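Long-range contacts in indole-3-pyruvate decarboxylase (Azospirillum brasilense, PDB 2NXW), which decarboxylates indole-3-pyruvate and phenylpyruvate to the corresponding aldehydes, using thiamine diphosphate and a metal ion, a step in bacterial auxin synthesis: residues Pro120-Gly125 with Glu182-Met187; Asp139-Val144 with Pro178-Ile183; Ala362-Leu367 with Asp378-Val383. All coordinates share one frame; numbering follows the deposited sequence.

Interaction 1: Pro120-Gly125 with Glu182-Met187; sequences PGTTEG and EIPRNM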
ATOM      1  N   PRO A 120      23.793   4.757  15.768  1.00 19.65           N
ATOM      2  CA  PRO A 120      25.193   4.901  15.353  1.00 20.16           C
ATOM      3  C   PRO A 120      25.545   6.385  15.266  1.00 20.71           C
ATOM      4  O   PRO A 120      24.671   7.216  15.012  1.00 20.95           O
ATOM      5  CB  PRO A 120      25.213   4.229  13.979  1.00 20.57           C
ATOM      6  CG  PRO A 120      24.149   3.166  14.105  1.00 20.81           C
ATOM      7  CD  PRO A 120      23.042   3.909  14.822  1.00 19.01           C
ATOM      8  N   GLY A 121      26.818   6.707  15.486  1.00 21.17           N
ATOM      9  CA  GLY A 121      27.258   8.090  15.403  1.00 22.72           C
ATOM     10  C   GLY A 121      27.032   8.637  14.005  1.00 23.63           C
ATOM     11  O   GLY A 121      27.019   7.880  13.036  1.00 23.09           O
ATOM     12  N   THR A 122      26.866   9.951  13.891  1.00 24.98           N
ATOM     13  CA  THR A 122      26.614  10.570  12.592  1.00 27.09           C
ATOM     14  C   THR A 122      27.688  10.330  11.538  1.00 29.32           C
ATOM     15  O   THR A 122      27.428  10.472  10.347  1.00 29.56           O
ATOM     16  CB  THR A 122      26.419  12.087  12.714  1.00 27.21           C
ATOM     17  OG1 THR A 122      27.605  12.679  13.251  1.00 26.57           O
ATOM     18  CG2 THR A 122      25.231  12.402  13.609  1.00 26.51           C
ATOM     19  N   THR A 123      28.892   9.974  11.962  1.00 31.19           N
ATOM     20  CA  THR A 123      29.955   9.728  10.997  1.00 35.01           C
ATOM     21  C   THR A 123      30.307   8.251  10.873  1.00 36.72           C
ATOM     22  O   THR A 123      31.365   7.904  10.346  1.00 37.44           O
ATOM     23  CB  THR A 123      31.225  10.524  11.351  1.00 34.83           C
ATOM     24  OG1 THR A 123      31.732  10.092  12.618  1.00 36.24           O
ATOM     25  CG2 THR A 123      30.910  12.010  11.415  1.00 35.63           C
ATOM     26  N   GLU A 124      29.414   7.391  11.357  1.00 38.31           N
ATOM     27  CA  GLU A 124      29.612   5.946  11.291  1.00 40.67           C
ATOM     28  C   GLU A 124      28.901   5.345  10.081  1.00 42.35           C
ATOM     29  O   GLU A 124      29.114   5.781   8.950  1.00 43.05           O
ATOM     30  CB  GLU A 124      29.118   5.278  12.576  1.00 40.68           C
ATOM     31  CG  GLU A 124      29.721   5.854  13.847  1.00 40.90           C
ATOM     32  CD  GLU A 124      29.333   5.068  15.083  1.00 41.60           C
ATOM     33  OE1 GLU A 124      29.354   5.649  16.189  1.00 39.98           O
ATOM     34  OE2 GLU A 124      29.006   3.869  14.950  1.00 42.63           O
ATOM     35  N   GLY A 125      28.059   4.343  10.321  1.00 43.67           N
ATOM     36  CA  GLY A 125      27.291   3.736   9.247  1.00 44.34           C
ATOM     37  C   GLY A 125      26.714   2.382   9.617  1.00 45.06           C
ATOM     38  O   GLY A 125      26.119   2.218  10.684  1.00 46.08           O
ATOM     39  N   GLU A 182      15.598   9.594  18.096  1.00 15.80           N
ATOM     40  CA  GLU A 182      16.764   8.778  17.789  1.00 16.14           C
ATOM     41  C   GLU A 182      17.984   9.669  18.024  1.00 17.45           C
ATOM     42  O   GLU A 182      18.078  10.758  17.457  1.00 18.70           O
ATOM     43  CB  GLU A 182      16.653   8.333  16.324  1.00 19.30           C
ATOM     44  CG  GLU A 182      17.653   7.319  15.842  1.00 22.85           C
ATOM     45  CD  GLU A 182      17.313   6.848  14.442  1.00 21.41           C
ATOM     46  OE1 GLU A 182      16.376   6.031  14.290  1.00 21.63           O
ATOM     47  OE2 GLU A 182      17.972   7.308  13.488  1.00 26.11           O
ATOM     48  N   ILE A 183      18.906   9.218  18.868  1.00 16.34           N
ATOM     49  CA  ILE A 183      20.087  10.013  19.195  1.00 17.75           C
ATOM     50  C   ILE A 183      21.413   9.338  18.843  1.00 18.50           C
ATOM     51  O   ILE A 183      21.827   8.387  19.506  1.00 17.89           O
ATOM     52  CB  ILE A 183      20.121  10.355  20.709  1.00 17.45           C
ATOM     53  CG1 ILE A 183      18.784  10.965  21.143  1.00 19.85           C
ATOM     54  CG2 ILE A 183      21.262  11.329  20.998  1.00 19.23           C
ATOM     55  CD1 ILE A 183      18.716  11.308  22.624  1.00 21.40           C
ATOM     56  N   PRO A 184      22.093   9.814  17.778  1.00 18.06           N
ATOM     57  CA  PRO A 184      23.383   9.235  17.380  1.00 18.59           C
ATOM     58  C   PRO A 184      24.289   9.309  18.619  1.00 19.43           C
ATOM     59  O   PRO A 184      24.303  10.322  19.316  1.00 18.80           O
ATOM     60  CB  PRO A 184      23.840  10.169  16.261  1.00 18.75           C
ATOM     61  CG  PRO A 184      22.541  10.592  15.627  1.00 18.28           C
ATOM     62  CD  PRO A 184      21.659  10.861  16.833  1.00 18.33           C
ATOM     63  N   ARG A 185      25.059   8.266  18.899  1.00 18.94           N
ATOM     64  CA  ARG A 185      25.865   8.304  20.113  1.00 20.64           C
ATOM     65  C   ARG A 185      26.889   9.430  20.238  1.00 21.04           C
ATOM     66  O   ARG A 185      27.229   9.818  21.355  1.00 22.29           O
ATOM     67  CB  ARG A 185      26.535   6.951  20.361  1.00 23.16           C
ATOM     68  CG  ARG A 185      27.411   6.434  19.258  1.00 24.43           C
ATOM     69  CD  ARG A 185      28.117   5.193  19.756  1.00 27.98           C
ATOM     70  NE  ARG A 185      28.750   4.442  18.683  1.00 30.98           N
ATOM     71  CZ  ARG A 185      29.311   3.250  18.845  1.00 31.68           C
ATOM     72  NH1 ARG A 185      29.317   2.677  20.042  1.00 32.59           N
ATOM     73  NH2 ARG A 185      29.853   2.626  17.809  1.00 32.71           N
ATOM     74  N   ASN A 186      27.365   9.966  19.118  1.00 21.42           N
ATOM     75  CA  ASN A 186      28.342  11.057  19.182  1.00 21.47           C
ATOM     76  C   ASN A 186      27.681  12.413  19.446  1.00 21.83           C
ATOM     77  O   ASN A 186      28.367  13.429  19.605  1.00 21.78           O
ATOM     78  CB  ASN A 186      29.180  11.116  17.889  1.00 20.81           C
ATOM     79  CG  ASN A 186      28.354  11.480  16.664  1.00 22.14           C
ATOM     80  OD1 ASN A 186      27.233  10.998  16.489  1.00 21.93           O
ATOM     81  ND2 ASN A 186      28.918  12.322  15.796  1.00 22.64           N
ATOM     82  N   MET A 187      26.351  12.428  19.505  1.00 20.70           N
ATOM     83  CA  MET A 187      25.610  13.658  19.761  1.00 20.52           C
ATOM     84  C   MET A 187      25.148  13.775  21.209  1.00 19.61           C
ATOM     85  O   MET A 187      24.743  14.845  21.657  1.00 19.45           O
ATOM     86  CB  MET A 187      24.397  13.756  18.832  1.00 21.29           C
ATOM     87  CG  MET A 187      24.744  13.989  17.365  1.00 23.61           C
ATOM     88  SD  MET A 187      25.596  15.575  17.137  1.00 27.56           S
ATOM     89  CE  MET A 187      26.309  15.361  15.491  1.00 27.90           C
TER

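Interaction 2: Asp139-Val144 with Pro178-Ile183; sequences DTQFQV and PVYLEI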
ATOM      1  N   ASP A 139      16.014   4.751   7.216  1.00 26.74           N
ATOM      2  CA  ASP A 139      16.427   3.495   7.837  1.00 25.61           C
ATOM      3  C   ASP A 139      15.224   2.690   8.315  1.00 23.02           C
ATOM      4  O   ASP A 139      14.187   3.244   8.684  1.00 21.48           O
ATOM      5  CB  ASP A 139      17.360   3.760   9.025  1.00 29.81           C
ATOM      6  CG  ASP A 139      16.718   4.640  10.090  1.00 33.39           C
ATOM      7  OD1 ASP A 139      16.325   5.776   9.742  1.00 37.32           O
ATOM      8  OD2 ASP A 139      16.608   4.204  11.267  1.00 33.22           O
ATOM      9  N   THR A 140      15.380   1.374   8.308  1.00 19.26           N
ATOM     10  CA  THR A 140      14.328   0.457   8.731  1.00 17.29           C
ATOM     11  C   THR A 140      13.726   0.785  10.096  1.00 15.62           C
ATOM     12  O   THR A 140      12.506   0.808  10.252  1.00 15.40           O
ATOM     13  CB  THR A 140      14.872  -0.987   8.762  1.00 17.27           C
ATOM     14  OG1 THR A 140      15.370  -1.329   7.460  1.00 20.74           O
ATOM     15  CG2 THR A 140      13.782  -1.978   9.161  1.00 17.77           C
ATOM     16  N   GLN A 141      14.573   1.039  11.085  1.00 15.24           N
ATOM     17  CA  GLN A 141      14.053   1.328  12.412  1.00 14.34           C
ATOM     18  C   GLN A 141      13.190   2.578  12.442  1.00 14.79           C
ATOM     19  O   GLN A 141      12.103   2.576  13.008  1.00 14.63           O
ATOM     20  CB  GLN A 141      15.199   1.454  13.422  1.00 14.85           C
ATOM     21  CG  GLN A 141      14.725   1.690  14.847  1.00 14.13           C
ATOM     22  CD  GLN A 141      15.825   1.502  15.872  1.00 15.39           C
ATOM     23  OE1 GLN A 141      16.531   0.492  15.867  1.00 16.10           O
ATOM     24  NE2 GLN A 141      15.971   2.475  16.767  1.00 14.40           N
ATOM     25  N   PHE A 142      13.682   3.656  11.847  1.00 16.61           N
ATOM     26  CA  PHE A 142      12.918   4.894  11.826  1.00 17.82           C
ATOM     27  C   PHE A 142      11.591   4.666  11.101  1.00 17.20           C
ATOM     28  O   PHE A 142      10.542   5.121  11.558  1.00 17.99           O
ATOM     29  CB  PHE A 142      13.728   5.989  11.117  1.00 18.64           C
ATOM     30  CG  PHE A 142      13.271   7.387  11.423  1.00 20.99           C
ATOM     31  CD1 PHE A 142      13.896   8.134  12.418  1.00 21.74           C
ATOM     32  CD2 PHE A 142      12.221   7.956  10.716  1.00 22.31           C
ATOM     33  CE1 PHE A 142      13.476   9.441  12.706  1.00 22.77           C
ATOM     34  CE2 PHE A 142      11.793   9.261  10.995  1.00 22.79           C
ATOM     35  CZ  PHE A 142      12.424   9.996  11.991  1.00 22.32           C
ATOM     36  N   GLN A 143      11.636   3.939   9.982  1.00 17.41           N
ATOM     37  CA  GLN A 143      10.428   3.680   9.202  1.00 17.63           C
ATOM     38  C   GLN A 143       9.385   2.869   9.965  1.00 17.12           C
ATOM     39  O   GLN A 143       8.186   3.062   9.786  1.00 19.09           O
ATOM     40  CB  GLN A 143      10.781   2.971   7.898  1.00 19.83           C
ATOM     41  CG  GLN A 143      11.643   3.816   6.974  1.00 21.80           C
ATOM     42  CD  GLN A 143      11.009   5.156   6.656  1.00 23.52           C
ATOM     43  OE1 GLN A 143       9.901   5.220   6.127  1.00 26.40           O
ATOM     44  NE2 GLN A 143      11.709   6.238   6.981  1.00 26.22           N
ATOM     45  N   VAL A 144       9.841   1.942  10.795  1.00 14.52           N
ATOM     46  CA  VAL A 144       8.916   1.147  11.582  1.00 14.83           C
ATOM     47  C   VAL A 144       8.316   2.013  12.686  1.00 13.77           C
ATOM     48  O   VAL A 144       7.104   2.013  12.891  1.00 14.75           O
ATOM     49  CB  VAL A 144       9.633  -0.093  12.190  1.00 14.22           C
ATOM     50  CG1 VAL A 144       8.799  -0.702  13.306  1.00 14.01           C
ATOM     51  CG2 VAL A 144       9.868  -1.132  11.101  1.00 15.14           C
ATOM     52  N   PRO A 178       2.460   8.195  21.639  1.00 12.05           N
ATOM     53  CA  PRO A 178       3.913   8.030  21.725  1.00 12.03           C
ATOM     54  C   PRO A 178       4.650   8.789  20.628  1.00 12.28           C
ATOM     55  O   PRO A 178       4.088   9.053  19.559  1.00 12.23           O
ATOM     56  CB  PRO A 178       4.113   6.522  21.556  1.00 13.96           C
ATOM     57  CG  PRO A 178       2.831   5.938  21.968  1.00 15.75           C
ATOM     58  CD  PRO A 178       1.791   6.896  21.465  1.00 13.17           C
ATOM     59  N   VAL A 179       5.909   9.112  20.907  1.00 11.79           N
ATOM     60  CA  VAL A 179       6.777   9.792  19.950  1.00 13.16           C
ATOM     61  C   VAL A 179       8.127   9.083  19.963  1.00 13.77           C
ATOM     62  O   VAL A 179       8.445   8.325  20.894  1.00 13.71           O
ATOM     63  CB  VAL A 179       6.957  11.291  20.281  1.00 12.06           C
ATOM     64  CG1 VAL A 179       5.649  12.027  20.049  1.00 13.22           C
ATOM     65  CG2 VAL A 179       7.436  11.467  21.726  1.00 14.23           C
ATOM     66  N   TYR A 180       8.930   9.341  18.932  1.00 13.60           N
ATOM     67  CA  TYR A 180      10.218   8.692  18.763  1.00 13.15           C
ATOM     68  C   TYR A 180      11.392   9.658  18.588  1.00 14.09           C
ATOM     69  O   TYR A 180      11.350  10.544  17.735  1.00 15.52           O
ATOM     70  CB  TYR A 180      10.125   7.779  17.530  1.00 14.25           C
ATOM     71  CG  TYR A 180      11.398   7.046  17.179  1.00 13.84           C
ATOM     72  CD1 TYR A 180      11.888   6.039  17.998  1.00 15.33           C
ATOM     73  CD2 TYR A 180      12.107   7.352  16.007  1.00 14.98           C
ATOM     74  CE1 TYR A 180      13.043   5.348  17.675  1.00 16.40           C
ATOM     75  CE2 TYR A 180      13.266   6.667  15.675  1.00 15.81           C
ATOM     76  CZ  TYR A 180      13.732   5.667  16.512  1.00 16.50           C
ATOM     77  OH  TYR A 180      14.896   5.005  16.195  1.00 17.77           O
ATOM     78  N   LEU A 181      12.431   9.477  19.400  1.00 14.23           N
ATOM     79  CA  LEU A 181      13.631  10.301  19.317  1.00 14.57           C
ATOM     80  C   LEU A 181      14.817   9.368  19.149  1.00 15.46           C
ATOM     81  O   LEU A 181      15.020   8.462  19.954  1.00 16.86           O
ATOM     82  CB  LEU A 181      13.816  11.141  20.588  1.00 15.62           C
ATOM     83  CG  LEU A 181      12.771  12.241  20.797  1.00 15.99           C
ATOM     84  CD1 LEU A 181      12.966  12.903  22.164  1.00 17.27           C
ATOM     85  CD2 LEU A 181      12.898  13.283  19.675  1.00 16.70           C
ATOM     86  N   GLU A 182      15.598   9.594  18.096  1.00 15.80           N
ATOM     87  CA  GLU A 182      16.764   8.778  17.789  1.00 16.14           C
ATOM     88  C   GLU A 182      17.984   9.669  18.024  1.00 17.45           C
ATOM     89  O   GLU A 182      18.078  10.758  17.457  1.00 18.70           O
ATOM     90  CB  GLU A 182      16.653   8.333  16.324  1.00 19.30           C
ATOM     91  CG  GLU A 182      17.653   7.319  15.842  1.00 22.85           C
ATOM     92  CD  GLU A 182      17.313   6.848  14.442  1.00 21.41           C
ATOM     93  OE1 GLU A 182      16.376   6.031  14.290  1.00 21.63           O
ATOM     94  OE2 GLU A 182      17.972   7.308  13.488  1.00 26.11           O
ATOM     95  N   ILE A 183      18.906   9.218  18.868  1.00 16.34           N
ATOM     96  CA  ILE A 183      20.087  10.013  19.195  1.00 17.75           C
ATOM     97  C   ILE A 183      21.413   9.338  18.843  1.00 18.50           C
ATOM     98  O   ILE A 183      21.827   8.387  19.506  1.00 17.89           O
ATOM     99  CB  ILE A 183      20.121  10.355  20.709  1.00 17.45           C
ATOM    100  CG1 ILE A 183      18.784  10.965  21.143  1.00 19.85           C
ATOM    101  CG2 ILE A 183      21.262  11.329  20.998  1.00 19.23           C
ATOM    102  CD1 ILE A 183      18.716  11.308  22.624  1.00 21.40           C
TER

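Interaction 3: Ala362-Leu367 with Asp378-Val383; sequences AYPTGL and DIARAV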
ATOM      1  N   ALA A 362     -23.081  -3.039  41.717  1.00 37.38           N
ATOM      2  CA  ALA A 362     -22.978  -3.815  42.944  1.00 35.66           C
ATOM      3  C   ALA A 362     -21.766  -4.739  42.872  1.00 32.84           C
ATOM      4  O   ALA A 362     -21.719  -5.662  42.058  1.00 34.06           O
ATOM      5  CB  ALA A 362     -24.245  -4.629  43.151  1.00 35.79           C
ATOM      6  N   TYR A 363     -20.785  -4.474  43.727  1.00 29.84           N
ATOM      7  CA  TYR A 363     -19.571  -5.275  43.777  1.00 26.17           C
ATOM      8  C   TYR A 363     -19.797  -6.542  44.581  1.00 24.50           C
ATOM      9  O   TYR A 363     -20.416  -6.516  45.644  1.00 25.42           O
ATOM     10  CB  TYR A 363     -18.436  -4.472  44.410  1.00 25.68           C
ATOM     11  CG  TYR A 363     -17.911  -3.379  43.518  1.00 26.82           C
ATOM     12  CD1 TYR A 363     -17.012  -3.670  42.490  1.00 27.42           C
ATOM     13  CD2 TYR A 363     -18.329  -2.059  43.677  1.00 28.34           C
ATOM     14  CE1 TYR A 363     -16.541  -2.675  41.643  1.00 28.95           C
ATOM     15  CE2 TYR A 363     -17.865  -1.057  42.832  1.00 29.14           C
ATOM     16  CZ  TYR A 363     -16.971  -1.375  41.818  1.00 29.93           C
ATOM     17  OH  TYR A 363     -16.509  -0.397  40.971  1.00 33.27           O
ATOM     18  N   PRO A 364     -19.292  -7.676  44.082  1.00 22.01           N
ATOM     19  CA  PRO A 364     -19.449  -8.952  44.782  1.00 20.48           C
ATOM     20  C   PRO A 364     -18.671  -8.988  46.093  1.00 20.14           C
ATOM     21  O   PRO A 364     -17.496  -8.611  46.148  1.00 18.49           O
ATOM     22  CB  PRO A 364     -18.925  -9.965  43.769  1.00 19.87           C
ATOM     23  CG  PRO A 364     -17.884  -9.178  43.023  1.00 21.05           C
ATOM     24  CD  PRO A 364     -18.554  -7.847  42.819  1.00 20.77           C
ATOM     25  N   THR A 365     -19.336  -9.436  47.151  1.00 18.79           N
ATOM     26  CA  THR A 365     -18.720  -9.540  48.462  1.00 19.51           C
ATOM     27  C   THR A 365     -19.118 -10.859  49.100  1.00 19.15           C
ATOM     28  O   THR A 365     -19.872 -11.638  48.516  1.00 20.65           O
ATOM     29  CB  THR A 365     -19.179  -8.397  49.378  1.00 20.14           C
ATOM     30  OG1 THR A 365     -20.611  -8.415  49.473  1.00 22.41           O
ATOM     31  CG2 THR A 365     -18.727  -7.048  48.820  1.00 21.09           C
ATOM     32  N   GLY A 366     -18.592 -11.118  50.294  1.00 18.30           N
ATOM     33  CA  GLY A 366     -18.943 -12.333  51.005  1.00 18.81           C
ATOM     34  C   GLY A 366     -18.256 -13.600  50.555  1.00 19.29           C
ATOM     35  O   GLY A 366     -18.916 -14.598  50.261  1.00 20.44           O
ATOM     36  N   LEU A 367     -16.928 -13.578  50.500  1.00 18.98           N
ATOM     37  CA  LEU A 367     -16.184 -14.763  50.110  1.00 18.76           C
ATOM     38  C   LEU A 367     -16.470 -15.888  51.102  1.00 19.55           C
ATOM     39  O   LEU A 367     -16.409 -15.681  52.316  1.00 20.48           O
ATOM     40  CB  LEU A 367     -14.677 -14.479  50.119  1.00 18.08           C
ATOM     41  CG  LEU A 367     -13.775 -15.711  50.031  1.00 18.39           C
ATOM     42  CD1 LEU A 367     -13.813 -16.286  48.618  1.00 17.18           C
ATOM     43  CD2 LEU A 367     -12.346 -15.326  50.399  1.00 18.52           C
ATOM     44  N   ASP A 378     -14.498 -15.493  43.210  1.00 13.89           N
ATOM     45  CA  ASP A 378     -14.066 -15.614  44.596  1.00 14.49           C
ATOM     46  C   ASP A 378     -12.891 -14.671  44.823  1.00 14.33           C
ATOM     47  O   ASP A 378     -12.738 -14.107  45.910  1.00 13.69           O
ATOM     48  CB  ASP A 378     -13.652 -17.045  44.912  1.00 15.03           C
ATOM     49  CG  ASP A 378     -14.816 -18.006  44.824  1.00 16.57           C
ATOM     50  OD1 ASP A 378     -15.874 -17.691  45.407  1.00 18.47           O
ATOM     51  OD2 ASP A 378     -14.665 -19.066  44.182  1.00 17.62           O
ATOM     52  N   ILE A 379     -12.057 -14.502  43.802  1.00 13.07           N
ATOM     53  CA  ILE A 379     -10.919 -13.599  43.928  1.00 13.57           C
ATOM     54  C   ILE A 379     -11.451 -12.169  44.037  1.00 13.89           C
ATOM     55  O   ILE A 379     -10.970 -11.386  44.853  1.00 13.28           O
ATOM     56  CB  ILE A 379      -9.959 -13.764  42.732  1.00 12.27           C
ATOM     57  CG1 ILE A 379      -9.380 -15.182  42.746  1.00 12.57           C
ATOM     58  CG2 ILE A 379      -8.824 -12.726  42.822  1.00 13.61           C
ATOM     59  CD1 ILE A 379      -8.553 -15.516  41.504  1.00 13.38           C
ATOM     60  N   ALA A 380     -12.474 -11.827  43.253  1.00 13.08           N
ATOM     61  CA  ALA A 380     -13.057 -10.496  43.349  1.00 14.39           C
ATOM     62  C   ALA A 380     -13.661 -10.301  44.748  1.00 14.67           C
ATOM     63  O   ALA A 380     -13.487  -9.250  45.363  1.00 14.63           O
ATOM     64  CB  ALA A 380     -14.129 -10.301  42.272  1.00 14.53           C
ATOM     65  N   ARG A 381     -14.362 -11.309  45.262  1.00 15.48           N
ATOM     66  CA  ARG A 381     -14.955 -11.177  46.591  1.00 16.01           C
ATOM     67  C   ARG A 381     -13.884 -11.022  47.662  1.00 15.81           C
ATOM     68  O   ARG A 381     -14.069 -10.255  48.608  1.00 16.45           O
ATOM     69  CB  ARG A 381     -15.838 -12.385  46.935  1.00 16.53           C
ATOM     70  CG  ARG A 381     -17.145 -12.445  46.159  1.00 18.98           C
ATOM     71  CD  ARG A 381     -17.922 -13.723  46.494  1.00 22.07           C
ATOM     72  NE  ARG A 381     -18.734 -14.170  45.364  1.00 30.68           N
ATOM     73  CZ  ARG A 381     -19.841 -13.567  44.944  1.00 31.25           C
ATOM     74  NH1 ARG A 381     -20.294 -12.486  45.564  1.00 32.89           N
ATOM     75  NH2 ARG A 381     -20.484 -14.033  43.883  1.00 34.62           N
ATOM     76  N   ALA A 382     -12.764 -11.730  47.517  1.00 14.69           N
ATOM     77  CA  ALA A 382     -11.705 -11.640  48.528  1.00 15.01           C
ATOM     78  C   ALA A 382     -11.157 -10.224  48.605  1.00 15.16           C
ATOM     79  O   ALA A 382     -10.982  -9.663  49.689  1.00 15.70           O
ATOM     80  CB  ALA A 382     -10.586 -12.621  48.213  1.00 15.34           C
ATOM     81  N   VAL A 383     -10.888  -9.649  47.441  1.00 13.91           N
ATOM     82  CA  VAL A 383     -10.357  -8.298  47.352  1.00 13.95           C
ATOM     83  C   VAL A 383     -11.368  -7.298  47.889  1.00 14.94           C
ATOM     84  O   VAL A 383     -11.030  -6.440  48.703  1.00 14.38           O
ATOM     85  CB  VAL A 383      -9.990  -7.965  45.872  1.00 13.51           C
ATOM     86  CG1 VAL A 383      -9.835  -6.449  45.658  1.00 14.98           C
ATOM     87  CG2 VAL A 383      -8.708  -8.703  45.484  1.00 14.42           C
TER

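Interaction 1: Pro120-Gly125 with Glu182-Met187
Arg-185 and Glu-124 meet in a side-on salt bridge in which two guanidinium nitrogens serve two carboxylate oxygens. Arg-185 NE reaches Glu-124 OE1 at 2.8 Å on the syn lone pair of that oxygen, with an N-H...O angle of 162°. The second bond is longer, Arg-185 NH2 to Glu-124 OE2 at 3.2 Å, and enters on the syn side but out of the carboxylate plane. Both oxygens lie near the guanidinium plane, yet the two groups are twisted 42° against each other. Beside them, Asn-186 spans Thr-122 with both ends of its amide. Asn-186 OD1 takes the backbone N of Thr-122 at 2.8 Å, the donor standing above the carbonyl plane, while Asn-186 ND2 gives an in-plane, nearly straight bond to Thr-122 OG1 at 2.9 Å. Asn-186 CG sits between its own backbone N and carbonyl carbon (chi1 66°), which turns the amide toward the turn formed by Gly-121 to Glu-124. The methyl CG2 of Thr-122 fills the angle between the Pro-184 ring and the methyl group of Met-187, 3.7 Å from Met-187 CE.

The contact lies just beyond the C-terminal ends of two neighbouring parallel strands, 113-119 and 179-184, in the sheet of the N-terminal thiamine-diphosphate-binding domain, so the loops leaving them are tied side by side.

The type I turn from Gly-121 to Glu-124, closed by Glu-124 N to Gly-121 O, brings the carboxylate back over its own start. There OE1 also accepts a weak bond from Gly-121 N, giving this oxygen two donors. Further out, Phe-46 packs on both Glu-124 and Arg-185, Tyr-92 touches Pro-120, and Arg-154 of the adjoining strand lies against Pro-184.

Interaction 2: Asp139-Val144 with Pro178-Ile183
Gln-141 on helix 140-145 and Tyr-180 on strand 179-184 meet through a 2.8 Å hydrogen bond from Gln-141 NE2 to Tyr-180 OH, with the hydroxyl tilted slightly from the amide plane. That hydroxyl in turn donates to Glu-182 OE1 at 2.6 Å, using the anti lone pair of the carboxylate, so the hydroxyl accepts one bond and donates another, which fixes the end of the ring. Gln-141 is itself fixed by Gly-93 N at OE1 and by Ser-117 OG at NE2, which sets the rotation of its amide in this buried part.

Packing is also close where the rings touch. Tyr-180 turns its edge to the face of Phe-142 in an offset edge-to-face pair, planes 75° apart, and the nearest carbons are Phe-142 CD1 and Tyr-180 CE2 at 3.6 Å. With CG opposite the backbone N (chi1 178°), Tyr-180 sends its ring straight across from strand to helix.

The outer side is looser. Exposed Asp-139 faces Glu-182 with like charges, OD2 to OE1 at 3.5 Å, an approach that may raise the proton affinity of one of them. Asp-139 OD2 has donors to offset this, the backbone N of Phe-142 at 3.0 Å and the hydroxyl of Tyr-92.

By accepting from Phe-142 N three residues on, Asp-139 forms an Asx motif at the start of the helix, which runs nearly antiparallel to the strand at 164°. Such a helix laid against a parallel sheet is characteristic of the alpha/beta domains of thiamine-diphosphate enzymes; the side chain of Gln-141 lies about 10 Å from the bound thiamine diphosphate.

Interaction 3: Ala362-Leu367 with Asp378-Val383
Thr-365 O accepts a hydrogen bond from Arg-381 NH1 at 3.1 Å, with an N-H...O angle of 146°. Neither group meets the other squarely: the nitrogen is tilted from the carbonyl plane, and the oxygen from the guanidinium plane. The same arginine nitrogen is approached from over one guanidinium face by Pro-364 CB at 3.4 Å, so the proline ring packs on the flat end of the side chain while the carbonyl sits near its edge. The extended aliphatic part of Arg-381 crosses beneath the loop at Thr-365 and Gly-366, its CD 3.5 Å from Thr-365 O. The turn at NE (chi4 -72°) then brings NH1 back to Thr-365 O and Pro-364 CB.

The loop 362-367 thus lies across the outer side of helix 376-388, in a connection that joins the central domain to the C-terminal thiamine-diphosphate-binding domain. On its inner side that helix faces the sheet of the latter domain, where Ile-379 and Val-383 rest on Ile-472 of strand 470-475.

Apolar contacts flank the arginine on both sides. Pro-364 CG meets Ala-380 CB at 4.0 Å. Leu-367 spans one turn of the helix, CD1 against Asp-378 CB at 3.8 Å and CD2 against Ala-382 CB at 3.9 Å, while its own CB lies on Arg-381 CB. The carboxylate of Asp-378 is otherwise engaged, OD2 accepting from Ala-375 N at the start of the helix. One helical turn beyond Arg-381, Asp-385 takes the backbone N atoms of Gly-366 and Leu-367 on its two carboxylate oxygens, and Asn-384 ND2 binds Pro-364 O. Gly-366, with positive phi, makes the bend between the two packed residues Pro-364 and Leu-367.

In the fold
Interactions 1 and 2 are neighbours, their centres 13 Å apart. Both use strand 179-184 of the N-terminal domain's parallel sheet and share Glu-182 and Ile-183: interaction 2 ties the strand to helix 140-145, and interaction 1 ties its C-terminal end to the loop after strand 113-119. Interaction 3 follows later in the chain, where the linker packs on helix 376-388 of the C-terminal domain. It lies on the opposite side of the chain's centre, about 28 Å from interaction 2 between nearest atoms. The contacts therefore belong to two separate domains, each with a six-stranded parallel sheet and each contributing residues to thiamine diphosphate binding.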